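Long-range contacts in rhusiopathiae surface protein B (PDB 3V10), which is a cell-wall-anchored bacterial surface adhesin that probably binds collagen, represented here by its two-part collagen-binding domain: residues 7-12 with 36-41; 59-64 with 151-156; 202-207 with 265-270. One frame throughout, in Å; residues are numbered along the deposited sequence.

Contact 1. Residues 7-12 with 36-41; sequences EAIFTQ and DMNNGQ
The side-chain amide of N38 and the carboxylate of E7 meet with their planes 74° apart, and the two side chains cross at about a right angle. N38 ND2 gives a hydrogen bond to E7 OE2; at 2.5 Å between ND2 and OE2 it is shorter than such bonds usually are, so its exact geometry is doubtful. The other end of the same amide, OD1, takes a weak bond from the backbone N of A8, with A8 N and N38 OD1 2.9 Å apart. Having both a donor and an acceptor suits asparagine to this double role. N38 CG lies anti to its backbone N (chi1 -179°), which sets CG toward E7 and A8. A third flat group is the ring of F10, whose CB points away from 36-41: I9 CG1 lies 3.6 Å above one of its faces, offset toward the rim, and F51 meets the ring edge-to-face.

The 36-41 segment is the tip of a tight hairpin with a two-residue loop, strands 37-38 and 41-42 being joined by a type I' turn from N38 to Q41. N39 and G40 take the positive phi angles of that turn, which asparagine and glycine tolerate well. Across the contact, A8 centres an inverse gamma turn, closed by a weak I9 N to E7 O bond, in the chain leading into the strand that pairs with 28-35 in the Ig-like domain. The small A8 methyl fits beside two asparagines, CB being 3.5 Å from N38 OD1 and 3.8 Å from N39 ND2. On the branched side chain of I9, CG2 packs 3.6 Å from N38 CB. The backbones are not paired as a sheet here: A8 O and M37 O, both acceptors, come within 3.3 Å.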
ATOM      1  N   GLU A   7      18.117 -21.393  11.802  1.00 17.17           N
ATOM      2  CA  GLU A   7      18.920 -21.258  13.020  1.00 16.46           C
ATOM      3  C   GLU A   7      18.145 -20.410  14.028  1.00 17.84           C
ATOM      4  O   GLU A   7      17.275 -19.626  13.646  1.00 15.86           O
ATOM      5  CB  GLU A   7      20.251 -20.579  12.708  1.00 16.63           C
ATOM      6  CG  GLU A   7      21.248 -21.460  12.001  1.00 16.00           C
ATOM      7  CD  GLU A   7      21.664 -22.639  12.861  1.00 20.27           C
ATOM      8  OE1 GLU A   7      20.919 -23.633  12.906  1.00 22.43           O
ATOM      9  OE2 GLU A   7      22.728 -22.563  13.505  1.00 22.99           O
ATOM     10  N   ALA A   8      18.480 -20.550  15.311  1.00 16.26           N
ATOM     11  CA  ALA A   8      17.798 -19.816  16.373  1.00 14.82           C
ATOM     12  C   ALA A   8      18.410 -18.446  16.663  1.00 15.23           C
ATOM     13  O   ALA A   8      18.765 -18.153  17.804  1.00 15.23           O
ATOM     14  CB  ALA A   8      17.783 -20.655  17.648  1.00 16.30           C
ATOM     15  N   ILE A   9      18.519 -17.606  15.638  1.00 14.25           N
ATOM     16  CA  ILE A   9      19.097 -16.269  15.800  1.00 13.26           C
ATOM     17  C   ILE A   9      18.049 -15.165  15.792  1.00 13.56           C
ATOM     18  O   ILE A   9      18.381 -13.986  15.943  1.00 15.04           O
ATOM     19  CB  ILE A   9      20.132 -15.946  14.682  1.00 13.04           C
ATOM     20  CG1 ILE A   9      19.485 -16.089  13.302  1.00 12.38           C
ATOM     21  CG2 ILE A   9      21.332 -16.867  14.798  1.00 14.22           C
ATOM     22  CD1 ILE A   9      20.265 -15.420  12.194  1.00 11.21           C
ATOM     23  N   PHE A  10      16.786 -15.548  15.639  1.00 13.78           N
ATOM     24  CA  PHE A  10      15.695 -14.586  15.588  1.00 14.79           C
ATOM     25  C   PHE A  10      15.061 -14.344  16.950  1.00 16.78           C
ATOM     26  O   PHE A  10      14.386 -15.213  17.511  1.00 17.27           O
ATOM     27  CB  PHE A  10      14.681 -15.060  14.552  1.00 14.29           C
ATOM     28  CG  PHE A  10      15.317 -15.374  13.226  1.00 13.81           C
ATOM     29  CD1 PHE A  10      15.697 -16.674  12.908  1.00 14.71           C
ATOM     30  CD2 PHE A  10      15.630 -14.351  12.334  1.00 13.71           C
ATOM     31  CE1 PHE A  10      16.383 -16.949  11.724  1.00 12.82           C
ATOM     32  CE2 PHE A  10      16.315 -14.616  11.153  1.00 11.47           C
ATOM     33  CZ  PHE A  10      16.692 -15.915  10.846  1.00 12.60           C
ATOM     34  N   THR A  11      15.287 -13.132  17.454  1.00 19.63           N
ATOM     35  CA  THR A  11      14.821 -12.700  18.769  1.00 20.67           C
ATOM     36  C   THR A  11      13.440 -12.055  18.840  1.00 20.83           C
ATOM     37  O   THR A  11      12.900 -11.873  19.934  1.00 21.37           O
ATOM     38  CB  THR A  11      15.823 -11.706  19.384  1.00 21.19           C
ATOM     39  OG1 THR A  11      15.884 -10.533  18.565  1.00 23.01           O
ATOM     40  CG2 THR A  11      17.212 -12.328  19.464  1.00 23.14           C
ATOM     41  N   GLN A  12      12.865 -11.697  17.696  1.00 20.45           N
ATOM     42  CA  GLN A  12      11.550 -11.069  17.690  1.00 19.08           C
ATOM     43  C   GLN A  12      10.817 -11.336  16.385  1.00 17.74           C
ATOM     44  O   GLN A  12      11.435 -11.419  15.324  1.00 16.26           O
ATOM     45  CB  GLN A  12      11.676  -9.552  17.900  1.00 19.96           C
ATOM     46  CG  GLN A  12      12.175  -9.151  19.287  1.00 21.76           C
ATOM     47  CD  GLN A  12      12.358  -7.652  19.443  1.00 22.62           C
ATOM     48  OE1 GLN A  12      12.173  -6.887  18.495  1.00 27.67           O
ATOM     49  NE2 GLN A  12      12.729  -7.224  20.647  1.00 25.60           N
ATOM     50  N   ASP A  36      23.567 -12.089  16.743  1.00 18.38           N
ATOM     51  CA  ASP A  36      24.593 -13.111  16.619  1.00 18.53           C
ATOM     52  C   ASP A  36      24.579 -14.144  17.745  1.00 18.29           C
ATOM     53  O   ASP A  36      25.589 -14.800  17.997  1.00 18.76           O
ATOM     54  CB  ASP A  36      25.977 -12.464  16.531  1.00 20.11           C
ATOM     55  CG  ASP A  36      26.207 -11.426  17.612  1.00 21.73           C
ATOM     56  OD1 ASP A  36      25.536 -11.489  18.661  1.00 23.80           O
ATOM     57  OD2 ASP A  36      27.070 -10.551  17.409  1.00 26.68           O
ATOM     58  N   MET A  37      23.448 -14.279  18.432  1.00 17.10           N
ATOM     59  CA  MET A  37      23.330 -15.274  19.498  1.00 19.01           C
ATOM     60  C   MET A  37      22.454 -16.402  18.970  1.00 18.37           C
ATOM     61  O   MET A  37      21.252 -16.220  18.756  1.00 17.78           O
ATOM     62  CB  MET A  37      22.689 -14.682  20.758  1.00 20.22           C
ATOM     63  CG  MET A  37      23.596 -13.781  21.582  1.00 19.69           C
ATOM     64  SD  MET A  37      25.230 -14.486  21.926  1.00 23.44           S
ATOM     65  CE  MET A  37      24.849 -15.973  22.687  1.00  1.10           C
ATOM     66  N   ASN A  38      23.060 -17.561  18.746  1.00 17.68           N
ATOM     67  CA  ASN A  38      22.330 -18.713  18.228  1.00 17.98           C
ATOM     68  C   ASN A  38      22.228 -19.824  19.271  1.00 18.20           C
ATOM     69  O   ASN A  38      23.201 -20.532  19.536  1.00 17.95           O
ATOM     70  CB  ASN A  38      23.021 -19.223  16.958  1.00 17.77           C
ATOM     71  CG  ASN A  38      22.306 -20.399  16.340  1.00 19.00           C
ATOM     72  OD1 ASN A  38      21.110 -20.594  16.550  1.00 20.13           O
ATOM     73  ND2 ASN A  38      23.034 -21.187  15.558  1.00 20.91           N
ATOM     74  N   ASN A  39      21.043 -19.976  19.858  1.00 17.76           N
ATOM     75  CA  ASN A  39      20.829 -20.989  20.883  1.00 19.80           C
ATOM     76  C   ASN A  39      21.781 -20.767  22.058  1.00 18.45           C
ATOM     77  O   ASN A  39      22.326 -21.714  22.628  1.00 19.17           O
ATOM     78  CB  ASN A  39      21.025 -22.392  20.299  1.00 21.06           C
ATOM     79  CG  ASN A  39      19.712 -23.061  19.943  1.00 23.84           C
ATOM     80  OD1 ASN A  39      19.638 -23.841  18.994  1.00 26.08           O
ATOM     81  ND2 ASN A  39      18.669 -22.770  20.715  1.00 23.24           N
ATOM     82  N   GLY A  40      21.975 -19.502  22.411  1.00 18.02           N
ATOM     83  CA  GLY A  40      22.845 -19.167  23.522  1.00 15.43           C
ATOM     84  C   GLY A  40      24.320 -19.209  23.181  1.00 16.29           C
ATOM     85  O   GLY A  40      25.163 -19.047  24.061  1.00 12.78           O
ATOM     86  N   GLN A  41      24.633 -19.433  21.908  1.00 13.88           N
ATOM     87  CA  GLN A  41      26.019 -19.488  21.472  1.00 18.29           C
ATOM     88  C   GLN A  41      26.351 -18.400  20.471  1.00 18.26           C
ATOM     89  O   GLN A  41      25.630 -18.175  19.500  1.00 18.79           O
ATOM     90  CB  GLN A  41      26.345 -20.855  20.867  1.00 19.29           C
ATOM     91  CG  GLN A  41      26.398 -21.968  21.889  1.00 25.12           C
ATOM     92  CD  GLN A  41      27.264 -23.120  21.434  1.00 27.21           C
ATOM     93  OE1 GLN A  41      28.401 -22.921  21.000  1.00 30.64           O
ATOM     94  NE2 GLN A  41      26.739 -24.333  21.537  1.00 30.69           N
TER

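Contact 2. Residues 59-64 with 151-156; sequences DEVSLR and ISQPGT
V61 and I151 have the nearest CA atoms, 8.4 Å apart, on strands 61-64 and 151-153, whose axes pass 10.1 Å apart at 134°, a distance spanned by side chains. This is layer-on-layer packing in an Ig-like beta fold: strand 61-65 belongs to the large mixed sheet and strand 150-153 to a small three-stranded one. The buried centre is aliphatic. V61 and I151 reach toward each other tip to tip, V61 CG1 lying 3.6 Å from I151 CD1. Extended isoleucine gives the reach needed, and its CD1 also touches L63 CD1 at 3.8 Å as the two side chains slide past in opposite directions. V61 CG1 stands anti to the backbone N (chi1 -178°), while CG2 turns to Q153 and lies 3.5 Å from NE2.

Toward partly exposed E60 the contact turns polar, though the Q153 amide is buried. The E60 and Q153 side chains cross nearly at a right angle. Q153 NE2 also hydrogen-bonds N123 OD1, and E60 OE1 forms a salt bridge with K131. The Q153 NE2 to E60 OE1 hydrogen bond is 3.0 Å long and reaches OE1 from above the carboxylate plane, 39° out of it.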
ATOM      1  N   ASP A  59      -3.734 -21.858  -2.341  1.00 16.22           N
ATOM      2  CA  ASP A  59      -4.093 -21.874  -3.758  1.00 18.98           C
ATOM      3  C   ASP A  59      -4.818 -20.643  -4.294  1.00 18.23           C
ATOM      4  O   ASP A  59      -4.872 -20.441  -5.509  1.00 18.57           O
ATOM      5  CB  ASP A  59      -4.906 -23.133  -4.074  1.00 23.24           C
ATOM      6  CG  ASP A  59      -4.026 -24.345  -4.320  1.00 29.09           C
ATOM      7  OD1 ASP A  59      -3.125 -24.603  -3.494  1.00 32.33           O
ATOM      8  OD2 ASP A  59      -4.234 -25.044  -5.338  1.00 32.33           O
ATOM      9  N   GLU A  60      -5.363 -19.818  -3.409  1.00 15.54           N
ATOM     10  CA  GLU A  60      -6.089 -18.623  -3.844  1.00 16.08           C
ATOM     11  C   GLU A  60      -5.498 -17.305  -3.342  1.00 13.47           C
ATOM     12  O   GLU A  60      -5.680 -16.259  -3.966  1.00 16.99           O
ATOM     13  CB  GLU A  60      -7.554 -18.712  -3.400  1.00 15.41           C
ATOM     14  CG  GLU A  60      -8.265 -19.973  -3.867  1.00 18.34           C
ATOM     15  CD  GLU A  60      -9.727 -20.007  -3.467  1.00 19.05           C
ATOM     16  OE1 GLU A  60     -10.056 -19.569  -2.342  1.00 18.88           O
ATOM     17  OE2 GLU A  60     -10.547 -20.484  -4.278  1.00 22.47           O
ATOM     18  N   VAL A  61      -4.793 -17.354  -2.218  1.00 12.02           N
ATOM     19  CA  VAL A  61      -4.204 -16.150  -1.635  1.00 11.63           C
ATOM     20  C   VAL A  61      -2.693 -16.277  -1.446  1.00 11.97           C
ATOM     21  O   VAL A  61      -2.210 -17.224  -0.827  1.00 12.68           O
ATOM     22  CB  VAL A  61      -4.849 -15.837  -0.260  1.00 11.82           C
ATOM     23  CG1 VAL A  61      -4.270 -14.543   0.318  1.00 10.91           C
ATOM     24  CG2 VAL A  61      -6.346 -15.725  -0.410  1.00 13.09           C
ATOM     25  N   SER A  62      -1.948 -15.318  -1.990  1.00 12.88           N
ATOM     26  CA  SER A  62      -0.497 -15.313  -1.866  1.00 12.61           C
ATOM     27  C   SER A  62      -0.013 -13.938  -1.436  1.00 11.35           C
ATOM     28  O   SER A  62      -0.475 -12.920  -1.948  1.00 11.85           O
ATOM     29  CB  SER A  62       0.168 -15.690  -3.201  1.00 15.13           C
ATOM     30  OG  SER A  62      -0.028 -17.062  -3.510  1.00 21.52           O
ATOM     31  N   LEU A  63       0.899 -13.912  -0.471  1.00 10.58           N
ATOM     32  CA  LEU A  63       1.471 -12.654  -0.011  1.00  9.97           C
ATOM     33  C   LEU A  63       2.789 -12.499  -0.739  1.00  9.45           C
ATOM     34  O   LEU A  63       3.502 -13.480  -0.945  1.00 10.13           O
ATOM     35  CB  LEU A  63       1.714 -12.674   1.500  1.00 10.71           C
ATOM     36  CG  LEU A  63       0.529 -12.232   2.360  1.00 13.17           C
ATOM     37  CD1 LEU A  63      -0.619 -13.211   2.189  1.00 10.98           C
ATOM     38  CD2 LEU A  63       0.960 -12.160   3.820  1.00 12.84           C
ATOM     39  N   ARG A  64       3.105 -11.273  -1.140  1.00  8.49           N
ATOM     40  CA  ARG A  64       4.346 -11.017  -1.859  1.00 10.14           C
ATOM     41  C   ARG A  64       4.865  -9.615  -1.565  1.00  8.80           C
ATOM     42  O   ARG A  64       4.143  -8.766  -1.027  1.00  9.03           O
ATOM     43  CB  ARG A  64       4.127 -11.177  -3.367  1.00 13.03           C
ATOM     44  CG  ARG A  64       3.241 -10.108  -4.000  1.00 14.14           C
ATOM     45  CD  ARG A  64       3.278 -10.202  -5.518  1.00 18.68           C
ATOM     46  NE  ARG A  64       2.715  -9.018  -6.165  1.00 22.19           N
ATOM     47  CZ  ARG A  64       1.439  -8.658  -6.079  1.00 22.78           C
ATOM     48  NH1 ARG A  64       1.013  -7.567  -6.695  1.00 25.27           N
ATOM     49  NH2 ARG A  64       0.587  -9.389  -5.377  1.00 25.57           N
ATOM     50  N   ILE A 151      -7.321 -13.718   6.378  1.00 13.63           N
ATOM     51  CA  ILE A 151      -7.639 -12.815   5.283  1.00 14.59           C
ATOM     52  C   ILE A 151      -9.040 -13.057   4.755  1.00 14.91           C
ATOM     53  O   ILE A 151      -9.410 -14.183   4.430  1.00 13.80           O
ATOM     54  CB  ILE A 151      -6.643 -12.987   4.111  1.00 14.78           C
ATOM     55  CG1 ILE A 151      -5.234 -12.585   4.556  1.00 18.29           C
ATOM     56  CG2 ILE A 151      -7.090 -12.145   2.915  1.00 15.44           C
ATOM     57  CD1 ILE A 151      -4.164 -12.884   3.525  1.00 19.97           C
ATOM     58  N   SER A 152      -9.815 -11.987   4.664  1.00 15.57           N
ATOM     59  CA  SER A 152     -11.175 -12.086   4.169  1.00 15.36           C
ATOM     60  C   SER A 152     -11.223 -12.178   2.653  1.00 15.88           C
ATOM     61  O   SER A 152     -10.610 -11.376   1.947  1.00 15.70           O
ATOM     62  CB  SER A 152     -11.994 -10.877   4.615  1.00 17.82           C
ATOM     63  OG  SER A 152     -13.237 -10.850   3.936  1.00 18.96           O
ATOM     64  N   GLN A 153     -11.956 -13.172   2.165  1.00 14.33           N
ATOM     65  CA  GLN A 153     -12.142 -13.367   0.738  1.00 16.99           C
ATOM     66  C   GLN A 153     -13.619 -13.106   0.508  1.00 16.48           C
ATOM     67  O   GLN A 153     -14.438 -14.018   0.588  1.00 17.96           O
ATOM     68  CB  GLN A 153     -11.796 -14.798   0.340  1.00 16.99           C
ATOM     69  CG  GLN A 153     -10.322 -15.119   0.417  1.00 16.65           C
ATOM     70  CD  GLN A 153     -10.043 -16.574   0.121  1.00 17.67           C
ATOM     71  OE1 GLN A 153     -10.250 -17.442   0.971  1.00 18.27           O
ATOM     72  NE2 GLN A 153      -9.589 -16.855  -1.095  1.00 16.93           N
ATOM     73  N   PRO A 154     -13.978 -11.847   0.223  1.00 18.23           N
ATOM     74  CA  PRO A 154     -15.374 -11.467  -0.010  1.00 19.01           C
ATOM     75  C   PRO A 154     -16.039 -12.196  -1.168  1.00 18.44           C
ATOM     76  O   PRO A 154     -15.428 -12.428  -2.209  1.00 19.66           O
ATOM     77  CB  PRO A 154     -15.284  -9.962  -0.247  1.00 19.11           C
ATOM     78  CG  PRO A 154     -13.952  -9.823  -0.926  1.00 19.86           C
ATOM     79  CD  PRO A 154     -13.076 -10.718  -0.073  1.00 19.36           C
ATOM     80  N   GLY A 155     -17.298 -12.564  -0.971  1.00 22.07           N
ATOM     81  CA  GLY A 155     -18.032 -13.247  -2.016  1.00 22.41           C
ATOM     82  C   GLY A 155     -18.494 -12.227  -3.033  1.00 23.79           C
ATOM     83  O   GLY A 155     -18.472 -11.025  -2.763  1.00 24.75           O
ATOM     84  N   THR A 156     -18.895 -12.703  -4.205  1.00 24.08           N
ATOM     85  CA  THR A 156     -19.373 -11.832  -5.270  1.00 26.46           C
ATOM     86  C   THR A 156     -20.874 -12.054  -5.454  1.00 26.27           C
ATOM     87  O   THR A 156     -21.303 -13.131  -5.862  1.00 27.66           O
ATOM     88  CB  THR A 156     -18.654 -12.140  -6.599  1.00 25.52           C
ATOM     89  OG1 THR A 156     -17.240 -11.946  -6.436  1.00 28.20           O
ATOM     90  CG2 THR A 156     -19.171 -11.231  -7.704  1.00 25.76           C
TER

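Contact 3. Residues 202-207 with 265-270; sequences DTIGEG and YDTRAF
Two facing sheets of a beta sandwich in the collagen-binding region meet where D202 and I204 look across at Y265 and T267. The strand axes, 202-204 and 265-269, run within 25° of parallel and 10.7 Å apart, so side chains make the link. D202 and Y265 come tip to tip, with OD2 3.1 Å from the phenol OH and the carboxylate almost perpendicular to the ring. OD2 of this buried carboxylate accepts a hydrogen bond from N279 ND2. I204 packs beside them, its CD1 4.0 Å from T267 CG2 and 4.1 Å from Y265 CE2. T267 shows both of its characters: the methyl faces I204, while OG1 is hydrogen-bonded to W183 NE1 and H208 ND1.

Beyond the strand ends the chains close up. F270 N gives a nearly straight hydrogen bond, 173° at the hydrogen, to G207 O at 2.8 Å. G207 CA lies over one face of the F270 ring, 3.9 Å from its centroid, in a CH-pi contact. At the positive phi of G207 a side chain would run into the carbonyl O of E206, so glycine suits the place.

Strand 198-204 lies between strands 246-251 and 276-286 in its sheet, and strand 260-269 between 180-187 and 208-221 in the other; Y265 stacks on W183 of strand 180-187.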
ATOM      1  N   ASP A 202     -10.051  18.527  -3.107  1.00  7.60           N
ATOM      2  CA  ASP A 202      -9.226  17.470  -2.548  1.00  9.75           C
ATOM      3  C   ASP A 202      -7.899  18.023  -2.055  1.00 10.37           C
ATOM      4  O   ASP A 202      -7.175  18.678  -2.800  1.00 11.09           O
ATOM      5  CB  ASP A 202      -8.979  16.396  -3.612  1.00 12.16           C
ATOM      6  CG  ASP A 202      -8.189  15.218  -3.076  1.00 17.06           C
ATOM      7  OD1 ASP A 202      -7.120  15.440  -2.472  1.00 20.20           O
ATOM      8  OD2 ASP A 202      -8.633  14.071  -3.267  1.00 23.04           O
ATOM      9  N   THR A 203      -7.583  17.758  -0.793  1.00  8.99           N
ATOM     10  CA  THR A 203      -6.330  18.227  -0.221  1.00  9.70           C
ATOM     11  C   THR A 203      -5.427  17.050   0.101  1.00  7.77           C
ATOM     12  O   THR A 203      -5.697  16.284   1.023  1.00  8.56           O
ATOM     13  CB  THR A 203      -6.559  19.035   1.065  1.00 10.90           C
ATOM     14  OG1 THR A 203      -7.318  20.216   0.766  1.00 13.50           O
ATOM     15  CG2 THR A 203      -5.218  19.452   1.658  1.00 10.94           C
ATOM     16  N   ILE A 204      -4.353  16.905  -0.667  1.00  7.75           N
ATOM     17  CA  ILE A 204      -3.411  15.815  -0.445  1.00  9.64           C
ATOM     18  C   ILE A 204      -2.642  16.112   0.831  1.00 11.04           C
ATOM     19  O   ILE A 204      -2.125  17.218   1.010  1.00 10.43           O
ATOM     20  CB  ILE A 204      -2.439  15.682  -1.631  1.00  8.96           C
ATOM     21  CG1 ILE A 204      -3.229  15.324  -2.890  1.00  8.64           C
ATOM     22  CG2 ILE A 204      -1.378  14.618  -1.339  1.00 10.24           C
ATOM     23  CD1 ILE A 204      -2.447  15.505  -4.176  1.00 11.86           C
ATOM     24  N   GLY A 205      -2.572  15.122   1.716  1.00 10.70           N
ATOM     25  CA  GLY A 205      -1.891  15.303   2.985  1.00 11.89           C
ATOM     26  C   GLY A 205      -0.389  15.504   2.946  1.00 12.69           C
ATOM     27  O   GLY A 205       0.234  15.520   1.886  1.00 11.94           O
ATOM     28  N   GLU A 206       0.202  15.654   4.127  1.00 13.53           N
ATOM     29  CA  GLU A 206       1.642  15.856   4.233  1.00 15.49           C
ATOM     30  C   GLU A 206       2.403  14.573   3.904  1.00 13.92           C
ATOM     31  O   GLU A 206       1.872  13.474   4.038  1.00 13.80           O
ATOM     32  CB  GLU A 206       1.996  16.326   5.650  1.00 21.43           C
ATOM     33  CG  GLU A 206       1.082  15.752   6.723  1.00 25.87           C
ATOM     34  CD  GLU A 206       1.705  15.756   8.110  1.00 28.82           C
ATOM     35  OE1 GLU A 206       2.948  15.736   8.204  1.00 32.75           O
ATOM     36  OE2 GLU A 206       0.954  15.753   9.107  1.00 31.88           O
ATOM     37  N   GLY A 207       3.641  14.717   3.442  1.00 13.05           N
ATOM     38  CA  GLY A 207       4.451  13.549   3.136  1.00 12.47           C
ATOM     39  C   GLY A 207       4.454  13.065   1.700  1.00 11.43           C
ATOM     40  O   GLY A 207       5.330  12.296   1.307  1.00 11.00           O
ATOM     41  N   TYR A 265      -5.493   9.598 -10.109  1.00  9.01           N
ATOM     42  CA  TYR A 265      -4.214  10.295 -10.108  1.00  9.17           C
ATOM     43  C   TYR A 265      -3.259   9.588  -9.165  1.00  9.90           C
ATOM     44  O   TYR A 265      -3.668   8.733  -8.377  1.00  9.64           O
ATOM     45  CB  TYR A 265      -4.375  11.761  -9.670  1.00 10.05           C
ATOM     46  CG  TYR A 265      -4.870  11.958  -8.256  1.00  8.44           C
ATOM     47  CD1 TYR A 265      -6.236  11.937  -7.964  1.00  9.51           C
ATOM     48  CD2 TYR A 265      -3.976  12.163  -7.204  1.00 10.24           C
ATOM     49  CE1 TYR A 265      -6.698  12.115  -6.665  1.00  9.72           C
ATOM     50  CE2 TYR A 265      -4.431  12.340  -5.893  1.00  9.60           C
ATOM     51  CZ  TYR A 265      -5.793  12.315  -5.634  1.00  8.97           C
ATOM     52  OH  TYR A 265      -6.258  12.486  -4.352  1.00 11.07           O
ATOM     53  N   ASP A 266      -1.988   9.952  -9.253  1.00  9.76           N
ATOM     54  CA  ASP A 266      -0.969   9.353  -8.406  1.00  9.43           C
ATOM     55  C   ASP A 266      -0.299  10.399  -7.535  1.00  8.72           C
ATOM     56  O   ASP A 266      -0.272  11.585  -7.872  1.00  9.00           O
ATOM     57  CB  ASP A 266       0.138   8.698  -9.248  1.00  6.81           C
ATOM     58  CG  ASP A 266      -0.393   7.706 -10.263  1.00 11.93           C
ATOM     59  OD1 ASP A 266      -1.499   7.171 -10.064  1.00 14.65           O
ATOM     60  OD2 ASP A 266       0.321   7.446 -11.257  1.00 14.79           O
ATOM     61  N   THR A 267       0.234   9.956  -6.406  1.00  9.59           N
ATOM     62  CA  THR A 267       0.997  10.844  -5.546  1.00  9.43           C
ATOM     63  C   THR A 267       2.309  10.111  -5.305  1.00 10.11           C
ATOM     64  O   THR A 267       2.400   8.900  -5.520  1.00 11.45           O
ATOM     65  CB  THR A 267       0.312  11.141  -4.199  1.00 10.37           C
ATOM     66  OG1 THR A 267       0.237   9.947  -3.413  1.00  7.45           O
ATOM     67  CG2 THR A 267      -1.073  11.721  -4.432  1.00 12.73           C
ATOM     68  N   ARG A 268       3.320  10.848  -4.872  1.00 10.05           N
ATOM     69  CA  ARG A 268       4.635  10.278  -4.633  1.00  9.89           C
ATOM     70  C   ARG A 268       5.108  10.678  -3.252  1.00 10.48           C
ATOM     71  O   ARG A 268       5.115  11.856  -2.911  1.00  8.98           O
ATOM     72  CB  ARG A 268       5.599  10.787  -5.709  1.00 10.28           C
ATOM     73  CG  ARG A 268       7.019  10.260  -5.629  1.00  9.80           C
ATOM     74  CD  ARG A 268       7.702  10.470  -6.971  1.00 12.49           C
ATOM     75  NE  ARG A 268       6.998   9.726  -8.010  1.00 13.58           N
ATOM     76  CZ  ARG A 268       7.147   9.909  -9.316  1.00 16.41           C
ATOM     77  NH1 ARG A 268       7.991  10.824  -9.778  1.00 18.27           N
ATOM     78  NH2 ARG A 268       6.435   9.176 -10.162  1.00 15.60           N
ATOM     79  N   ALA A 269       5.486   9.685  -2.454  1.00 11.22           N
ATOM     80  CA  ALA A 269       5.966   9.938  -1.105  1.00 12.03           C
ATOM     81  C   ALA A 269       7.344  10.593  -1.135  1.00 12.69           C
ATOM     82  O   ALA A 269       8.192  10.229  -1.950  1.00 13.41           O
ATOM     83  CB  ALA A 269       6.030   8.623  -0.324  1.00 11.20           C
ATOM     84  N   PHE A 270       7.555  11.575  -0.263  1.00 14.77           N
ATOM     85  CA  PHE A 270       8.851  12.233  -0.169  1.00 14.68           C
ATOM     86  C   PHE A 270       9.340  12.148   1.272  1.00 16.70           C
ATOM     87  O   PHE A 270      10.530  12.328   1.539  1.00 18.98           O
ATOM     88  CB  PHE A 270       8.785  13.683  -0.666  1.00 15.69           C
ATOM     89  CG  PHE A 270       7.874  14.568   0.126  1.00 16.76           C
ATOM     90  CD1 PHE A 270       8.249  15.040   1.380  1.00 17.08           C
ATOM     91  CD2 PHE A 270       6.647  14.960  -0.401  1.00 15.85           C
ATOM     92  CE1 PHE A 270       7.415  15.894   2.095  1.00 17.88           C
ATOM     93  CE2 PHE A 270       5.812  15.810   0.303  1.00 15.80           C
ATOM     94  CZ  PHE A 270       6.192  16.281   1.550  1.00 16.41           C
TER

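Contacts 1 and 2 both reach the large mixed sheet of the Ig-like part, with centres 34 Å apart and nearest atoms about 16 Å apart. Contact 3 lies in the collagen-binding region, on the opposite side of the chain's centre from both. Its centre is 29 Å from that of contact 2 and 41 Å from that of contact 1, with nearest atoms about 15 and 25 Å apart. The three follow one another along the chain without overlapping. The architecture is consistent with the Collagen Hug model, in which related adhesins enclose collagen between two Ig-like subdomains; no collagen is bound in this structure, so the place of these contacts relative to the ligand stays open.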